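Local coordinates for SIRV1 hypothetical protein ORF119 (Sulfolobus islandicus rudivirus 1 variant xx, PDB 2X3G) that is of unconfirmed function but probably acts as a Rep-type endonuclease that nicks viral DNA to start genome replication, at residues V6-H10 with I67-T71; Y40-H44 with K73-Y77. Where two conformers were deposited one is given. Numbering follows the deposited sequence.

In the fold
A sheet with helices on both faces illustrates how one strand can serve two layers. Strands 15-22, 49-55, 64-71 and 89-94 with helices 30-44 and 77-82 follow the ferredoxin-like β-α-β-β-α-β order, and helix 2-10 is an addition on the other face. Interaction 1 packs that helix on strand 64-71. Interaction 2 lies across the sheet, where the end of helix 30-44 meets the loop leaving the same strand. The contact centres are about 13 Å apart, yet their segments touch through the strand's other face: Val69 CG1 lies 3.9 Å from Ile41 CG2, and Thr71 OG1 lies 3.2 Å from His44 NE2, as packing.

Interaction 1 of 2, residues V6-H10 with I67-T71; sequences VLNFH and ILVFT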
ATOM      1  N   VAL A   6       9.938   0.984  14.612  1.00 20.19           N
ATOM      2  CA  VAL A   6       9.909   2.451  14.543  1.00 18.89           C
ATOM      3  C   VAL A   6       9.877   3.051  15.944  1.00 18.36           C
ATOM      4  O   VAL A   6      10.596   3.991  16.225  1.00 17.79           O
ATOM      5  CB  VAL A   6       8.731   2.974  13.675  1.00 18.98           C
ATOM      6  CG1 VAL A   6       8.442   4.469  13.935  1.00 16.73           C
ATOM      7  CG2 VAL A   6       9.031   2.732  12.180  1.00 18.93           C
ATOM      8  N   LEU A   7       9.052   2.518  16.835  1.00 18.81           N
ATOM      9  CA  LEU A   7       9.004   3.049  18.205  1.00 19.51           C
ATOM     10  C   LEU A   7      10.300   2.859  18.968  1.00 18.79           C
ATOM     11  O   LEU A   7      10.769   3.758  19.657  1.00 18.68           O
ATOM     12  CB  LEU A   7       7.898   2.377  18.998  1.00 20.63           C
ATOM     13  CG  LEU A   7       6.509   2.715  18.493  1.00 22.40           C
ATOM     14  CD1 LEU A   7       5.547   1.662  18.938  1.00 24.75           C
ATOM     15  CD2 LEU A   7       6.073   4.115  18.947  1.00 24.58           C
ATOM     16  N   ASN A   8      10.853   1.666  18.856  1.00 19.58           N
ATOM     17  CA  ASN A   8      12.137   1.353  19.463  1.00 19.38           C
ATOM     18  C   ASN A   8      13.261   2.288  19.018  1.00 18.11           C
ATOM     19  O   ASN A   8      13.995   2.831  19.852  1.00 17.34           O
ATOM     20  CB  ASN A   8      12.510  -0.117  19.236  0.65 20.79           C
ATOM     21  CG  ASN A   8      11.949  -1.026  20.309  0.65 24.28           C
ATOM     22  OD1 ASN A   8      11.815  -0.619  21.463  0.65 28.30           O
ATOM     23  ND2 ASN A   8      11.623  -2.272  19.941  0.65 27.41           N
ATOM     24  N   PHE A   9      13.383   2.501  17.714  1.00 17.25           N
ATOM     25  CA  PHE A   9      14.413   3.389  17.194  1.00 15.90           C
ATOM     26  C   PHE A   9      14.103   4.830  17.578  1.00 15.05           C
ATOM     27  O   PHE A   9      14.983   5.576  17.975  1.00 15.58           O
ATOM     28  CB  PHE A   9      14.543   3.275  15.671  1.00 15.50           C
ATOM     29  CG  PHE A   9      14.937   1.912  15.172  1.00 16.78           C
ATOM     30  CD1 PHE A   9      15.615   1.003  15.966  1.00 17.63           C
ATOM     31  CD2 PHE A   9      14.662   1.559  13.866  1.00 17.09           C
ATOM     32  CE1 PHE A   9      15.974  -0.231  15.469  1.00 19.82           C
ATOM     33  CE2 PHE A   9      15.031   0.336  13.371  1.00 18.83           C
ATOM     34  CZ  PHE A   9      15.672  -0.564  14.167  1.00 18.33           C
ATOM     35  N   HIS A  10      12.842   5.235  17.500  1.00 14.63           N
ATOM     36  CA  HIS A  10      12.501   6.619  17.821  1.00 13.99           C
ATOM     37  C   HIS A  10      13.012   7.006  19.210  1.00 14.23           C
ATOM     38  O   HIS A  10      13.502   8.115  19.420  1.00 14.02           O
ATOM     39  CB  HIS A  10      10.993   6.804  17.796  1.00 13.31           C
ATOM     40  CG  HIS A  10      10.561   8.226  17.938  1.00 13.37           C
ATOM     41  ND1 HIS A  10      11.155   9.262  17.259  1.00 13.12           N
ATOM     42  CD2 HIS A  10       9.574   8.779  18.683  1.00 11.86           C
ATOM     43  CE1 HIS A  10      10.551  10.396  17.573  1.00 14.32           C
ATOM     44  NE2 HIS A  10       9.575  10.126  18.417  1.00 14.13           N
ATOM     45  N   ILE A  67      10.261   9.162   4.339  1.00 17.95           N
ATOM     46  CA  ILE A  67      11.422   8.527   4.901  1.00 18.15           C
ATOM     47  C   ILE A  67      11.563   8.921   6.363  1.00 17.70           C
ATOM     48  O   ILE A  67      11.501  10.101   6.680  1.00 17.54           O
ATOM     49  CB  ILE A  67      12.691   8.939   4.126  1.00 17.85           C
ATOM     50  CG1 ILE A  67      12.575   8.583   2.642  1.00 19.37           C
ATOM     51  CG2 ILE A  67      13.927   8.251   4.678  1.00 18.64           C
ATOM     52  CD1 ILE A  67      13.871   8.816   1.874  1.00 20.74           C
ATOM     53  N   LEU A  68      11.733   7.931   7.245  1.00 17.56           N
ATOM     54  CA  LEU A  68      12.231   8.184   8.600  1.00 16.33           C
ATOM     55  C   LEU A  68      13.686   7.791   8.700  1.00 15.81           C
ATOM     56  O   LEU A  68      14.079   6.692   8.309  1.00 16.34           O
ATOM     57  CB  LEU A  68      11.477   7.391   9.655  1.00 16.56           C
ATOM     58  CG  LEU A  68      10.102   7.859  10.023  1.00 16.89           C
ATOM     59  CD1 LEU A  68       9.533   6.852  11.027  1.00 15.34           C
ATOM     60  CD2 LEU A  68      10.136   9.257  10.603  1.00 14.78           C
ATOM     61  N   VAL A  69      14.482   8.712   9.211  1.00 14.78           N
ATOM     62  CA  VAL A  69      15.906   8.475   9.449  1.00 14.17           C
ATOM     63  C   VAL A  69      16.100   8.573  10.968  1.00 13.85           C
ATOM     64  O   VAL A  69      15.784   9.587  11.577  1.00 13.09           O
ATOM     65  CB  VAL A  69      16.781   9.497   8.702  1.00 14.71           C
ATOM     66  CG1 VAL A  69      18.262   9.371   9.120  1.00 14.04           C
ATOM     67  CG2 VAL A  69      16.640   9.335   7.170  1.00 15.47           C
ATOM     68  N   PHE A  70      16.582   7.496  11.559  1.00 13.37           N
ATOM     69  CA  PHE A  70      16.986   7.463  12.957  1.00 13.04           C
ATOM     70  C   PHE A  70      18.506   7.497  13.039  1.00 13.03           C
ATOM     71  O   PHE A  70      19.167   6.628  12.501  1.00 13.19           O
ATOM     72  CB  PHE A  70      16.497   6.172  13.568  1.00 14.15           C
ATOM     73  CG  PHE A  70      15.041   5.956  13.394  1.00 12.34           C
ATOM     74  CD1 PHE A  70      14.556   5.182  12.336  1.00 14.57           C
ATOM     75  CD2 PHE A  70      14.129   6.523  14.278  1.00 14.87           C
ATOM     76  CE1 PHE A  70      13.199   4.966  12.184  1.00 14.78           C
ATOM     77  CE2 PHE A  70      12.793   6.301  14.138  1.00 15.17           C
ATOM     78  CZ  PHE A  70      12.315   5.526  13.080  1.00 14.49           C
ATOM     79  N   THR A  71      19.036   8.479  13.756  1.00 13.07           N
ATOM     80  CA  THR A  71      20.468   8.739  13.772  1.00 13.91           C
ATOM     81  C   THR A  71      20.852   9.509  15.040  1.00 14.65           C
ATOM     82  O   THR A  71      20.038  10.222  15.632  1.00 14.87           O
ATOM     83  CB  THR A  71      20.900   9.532  12.516  1.00 14.10           C
ATOM     84  OG1 THR A  71      22.321   9.676  12.469  1.00 14.21           O
ATOM     85  CG2 THR A  71      20.265  10.921  12.456  1.00 11.99           C
TER
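In this ferredoxin-like fold, strand 64-71 shows the alternation expected of a sheet sandwiched between helices, and helix 2-10 packs on one of its faces. The axes of segments 6-10 and 67-71 approach to 9.2 Å at 42°. Ile67 turns to the other face, onto Phe37 of helix 30-44. Leu68 points toward helix 2-10, its CD1 3.9 Å from Val6 CG1, in an apolar layer that Ile102 and Met109 of helix 99-109 extend. Val69 again faces helix 30-44. Phe70, buried, is the main contact: its CZ lies 4.1 Å from Val6 CG1, and its CE2 is 3.5 Å from His10 N. The Phe9 ring meets Phe70 edge-to-face, centroids 5.5 Å apart, while Phe9 CB sits 3.6 Å from the Phe70 centroid in a CH-pi contact. Met118 of the second subunit packs on Val6 and Phe9, bringing the contact close to the dimer interface. Thr71 returns to the face of helix 30-44, where its OG1 is hydrogen-bonded to Asp45 OD2.

Interaction 2 of 2, residues Y40-H44 with K73-Y77; sequences YIYNH and KKLDY
This is a helix-to-loop contact at the edge of a ferredoxin-like fold, where the last turn of helix 30-44 packs against the connection from strand 64-71 to helix 77-82. It shows how a helix end can hold an irregular segment by combining a side-chain-to-backbone hydrogen bond with apolar packing. Residues 40-44 are α-helical, with His44 N bonded to Tyr40 O at 2.9 Å, so Tyr40, Ile41 and His44 share the side that meets the loop. Residues 73-76 are extended, with phi/psi running from -130/130 at Lys73 through -57/138 and -78/139 to -82/101 at Asp76. The closest CA atoms, those of His44 and Lys73, are 7.6 Å apart, and Tyr40 lies near Leu75 and Asp76, so the loop runs back along the turn.

His44, with chi1 t and chi2 83°, sends its ring into the loop. His44 NE2 donates to Lys73 O at 2.7 Å, and His44 CE1 lies 3.1 Å from Lys74 O, near the ring plane. Leu75, chi1 m and chi2 t, places CD2 3.7 Å from the His44 ring centroid, 15° off the normal, in a CH-pi contact; the same CD2 lies 3.5 Å from Ile41 CD1. Leu75 N is bonded to Tyr17 OH, tying the loop to the sheet. Asp76 is the N-cap of the following helix, its OD1 also bonded to Ser78 OG. Tyr40, with chi1 at 147° between wells, stacks on His83, and its OH is 3.2 Å from water 1, which accepts from Asp76 N at 2.9 Å.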
ATOM      1  N   TYR A  40      24.483   6.847   1.832  1.00 22.53           N
ATOM      2  CA  TYR A  40      24.842   8.147   2.390  1.00 22.82           C
ATOM      3  C   TYR A  40      24.553   8.224   3.905  1.00 20.95           C
ATOM      4  O   TYR A  40      25.396   8.631   4.685  1.00 20.70           O
ATOM      5  CB  TYR A  40      24.144   9.267   1.597  1.00 23.94           C
ATOM      6  CG  TYR A  40      23.758  10.469   2.397  1.00 24.89           C
ATOM      7  CD1 TYR A  40      22.414  10.748   2.648  1.00 26.03           C
ATOM      8  CD2 TYR A  40      24.719  11.330   2.911  1.00 28.05           C
ATOM      9  CE1 TYR A  40      22.035  11.849   3.388  1.00 26.51           C
ATOM     10  CE2 TYR A  40      24.345  12.433   3.680  1.00 27.02           C
ATOM     11  CZ  TYR A  40      22.992  12.675   3.920  1.00 25.36           C
ATOM     12  OH  TYR A  40      22.571  13.768   4.658  1.00 26.14           O
ATOM     13  N   ILE A  41      23.367   7.821   4.328  1.00 19.98           N
ATOM     14  CA  ILE A  41      23.023   7.853   5.755  1.00 19.49           C
ATOM     15  C   ILE A  41      23.887   6.865   6.565  1.00 20.03           C
ATOM     16  O   ILE A  41      24.369   7.181   7.670  1.00 19.04           O
ATOM     17  CB  ILE A  41      21.517   7.563   5.968  1.00 17.81           C
ATOM     18  CG1 ILE A  41      20.655   8.695   5.360  1.00 19.44           C
ATOM     19  CG2 ILE A  41      21.198   7.349   7.452  1.00 18.05           C
ATOM     20  CD1 ILE A  41      20.761  10.034   6.050  1.00 17.39           C
ATOM     21  N   TYR A  42      24.105   5.686   6.001  1.00 21.80           N
ATOM     22  CA  TYR A  42      25.048   4.730   6.591  1.00 23.39           C
ATOM     23  C   TYR A  42      26.451   5.306   6.790  1.00 24.23           C
ATOM     24  O   TYR A  42      27.042   5.114   7.845  1.00 24.54           O
ATOM     25  CB  TYR A  42      25.144   3.461   5.756  1.00 25.21           C
ATOM     26  CG  TYR A  42      26.019   2.429   6.407  1.00 27.53           C
ATOM     27  CD1 TYR A  42      25.529   1.600   7.403  1.00 28.06           C
ATOM     28  CD2 TYR A  42      27.340   2.290   6.031  1.00 29.82           C
ATOM     29  CE1 TYR A  42      26.349   0.640   8.000  1.00 29.19           C
ATOM     30  CE2 TYR A  42      28.160   1.352   6.618  1.00 32.73           C
ATOM     31  CZ  TYR A  42      27.661   0.539   7.606  1.00 30.16           C
ATOM     32  OH  TYR A  42      28.500  -0.390   8.173  1.00 33.51           O
ATOM     33  N   ASN A  43      26.973   6.017   5.794  1.00 25.21           N
ATOM     34  CA  ASN A  43      28.276   6.665   5.925  1.00 26.89           C
ATOM     35  C   ASN A  43      28.247   7.822   6.943  1.00 25.98           C
ATOM     36  O   ASN A  43      29.237   8.076   7.626  1.00 27.02           O
ATOM     37  CB  ASN A  43      28.803   7.116   4.554  1.00 27.80           C
ATOM     38  CG  ASN A  43      29.241   5.945   3.677  1.00 32.01           C
ATOM     39  OD1 ASN A  43      29.348   4.808   4.142  1.00 35.19           O
ATOM     40  ND2 ASN A  43      29.546   6.228   2.407  1.00 37.38           N
ATOM     41  N   HIS A  44      27.098   8.479   7.058  1.00 24.43           N
ATOM     42  CA  HIS A  44      26.866   9.563   8.027  1.00 23.50           C
ATOM     43  C   HIS A  44      26.912   9.010   9.470  1.00 23.32           C
ATOM     44  O   HIS A  44      27.514   9.618  10.370  1.00 23.82           O
ATOM     45  CB  HIS A  44      25.521  10.233   7.691  1.00 22.63           C
ATOM     46  CG  HIS A  44      24.908  11.010   8.818  1.00 20.41           C
ATOM     47  ND1 HIS A  44      25.277  12.307   9.119  1.00 22.80           N
ATOM     48  CD2 HIS A  44      23.925  10.685   9.693  1.00 21.53           C
ATOM     49  CE1 HIS A  44      24.564  12.733  10.147  1.00 22.26           C
ATOM     50  NE2 HIS A  44      23.733  11.770  10.511  1.00 21.60           N
ATOM     51  N   LYS A  73      23.507  11.538  14.957  1.00 18.23           N
ATOM     52  CA  LYS A  73      24.291  12.657  14.459  1.00 19.94           C
ATOM     53  C   LYS A  73      23.412  13.526  13.592  1.00 19.41           C
ATOM     54  O   LYS A  73      22.773  13.016  12.690  1.00 18.32           O
ATOM     55  CB  LYS A  73      25.457  12.134  13.629  1.00 20.92           C
ATOM     56  CG  LYS A  73      26.346  13.232  13.079  1.00 23.48           C
ATOM     57  CD  LYS A  73      27.645  12.691  12.493  1.00 26.11           C
ATOM     58  CE  LYS A  73      28.435  13.775  11.751  1.00 30.28           C
ATOM     59  NZ  LYS A  73      28.430  15.093  12.452  1.00 35.62           N
ATOM     60  N   LYS A  74      23.407  14.829  13.840  1.00 19.78           N
ATOM     61  CA  LYS A  74      22.548  15.740  13.082  1.00 20.00           C
ATOM     62  C   LYS A  74      22.837  15.630  11.609  1.00 19.81           C
ATOM     63  O   LYS A  74      24.005  15.592  11.210  1.00 18.46           O
ATOM     64  CB  LYS A  74      22.767  17.190  13.498  1.00 21.43           C
ATOM     65  CG  LYS A  74      21.877  17.669  14.607  1.00 23.12           C
ATOM     66  CD  LYS A  74      22.284  19.065  15.036  1.00 23.89           C
ATOM     67  CE  LYS A  74      21.448  19.524  16.212  1.00 25.53           C
ATOM     68  NZ  LYS A  74      21.904  20.840  16.731  1.00 28.46           N
ATOM     69  N   LEU A  75      21.774  15.620  10.815  1.00 19.58           N
ATOM     70  CA  LEU A  75      21.863  15.548   9.368  1.00 20.79           C
ATOM     71  C   LEU A  75      22.224  16.908   8.816  1.00 21.89           C
ATOM     72  O   LEU A  75      21.735  17.932   9.314  1.00 22.13           O
ATOM     73  CB  LEU A  75      20.521  15.117   8.747  1.00 20.64           C
ATOM     74  CG  LEU A  75      20.157  13.642   8.600  1.00 22.28           C
ATOM     75  CD1 LEU A  75      18.941  13.562   7.690  1.00 24.75           C
ATOM     76  CD2 LEU A  75      21.345  12.864   8.043  1.00 24.15           C
ATOM     77  N   ASP A  76      23.111  16.911   7.817  1.00 22.29           N
ATOM     78  CA  ASP A  76      23.315  18.068   6.937  1.00 23.41           C
ATOM     79  C   ASP A  76      22.230  18.039   5.863  1.00 23.05           C
ATOM     80  O   ASP A  76      22.298  17.267   4.915  1.00 22.28           O
ATOM     81  CB  ASP A  76      24.714  18.042   6.317  1.00 24.88           C
ATOM     82  CG  ASP A  76      24.943  19.157   5.317  1.00 27.22           C
ATOM     83  OD1 ASP A  76      24.001  19.884   4.956  1.00 27.59           O
ATOM     84  OD2 ASP A  76      26.094  19.321   4.869  1.00 30.36           O
ATOM     85  N   TYR A  77      21.208  18.875   6.050  1.00 23.19           N
ATOM     86  CA  TYR A  77      20.046  18.895   5.179  1.00 22.69           C
ATOM     87  C   TYR A  77      20.356  19.100   3.686  1.00 23.87           C
ATOM     88  O   TYR A  77      19.647  18.567   2.843  1.00 23.91           O
ATOM     89  CB  TYR A  77      19.074  19.977   5.646  1.00 22.86           C
ATOM     90  CG  TYR A  77      18.429  19.743   7.008  1.00 21.54           C
ATOM     91  CD1 TYR A  77      18.460  18.498   7.631  1.00 20.25           C
ATOM     92  CD2 TYR A  77      17.770  20.769   7.652  1.00 22.14           C
ATOM     93  CE1 TYR A  77      17.864  18.305   8.857  1.00 20.36           C
ATOM     94  CE2 TYR A  77      17.154  20.585   8.856  1.00 20.67           C
ATOM     95  CZ  TYR A  77      17.214  19.363   9.473  1.00 22.41           C
ATOM     96  OH  TYR A  77      16.571  19.200  10.685  1.00 22.78           O
TER
HETATM   97  O   HOH W   1      24.535  14.495   7.116  1.00 26.83           O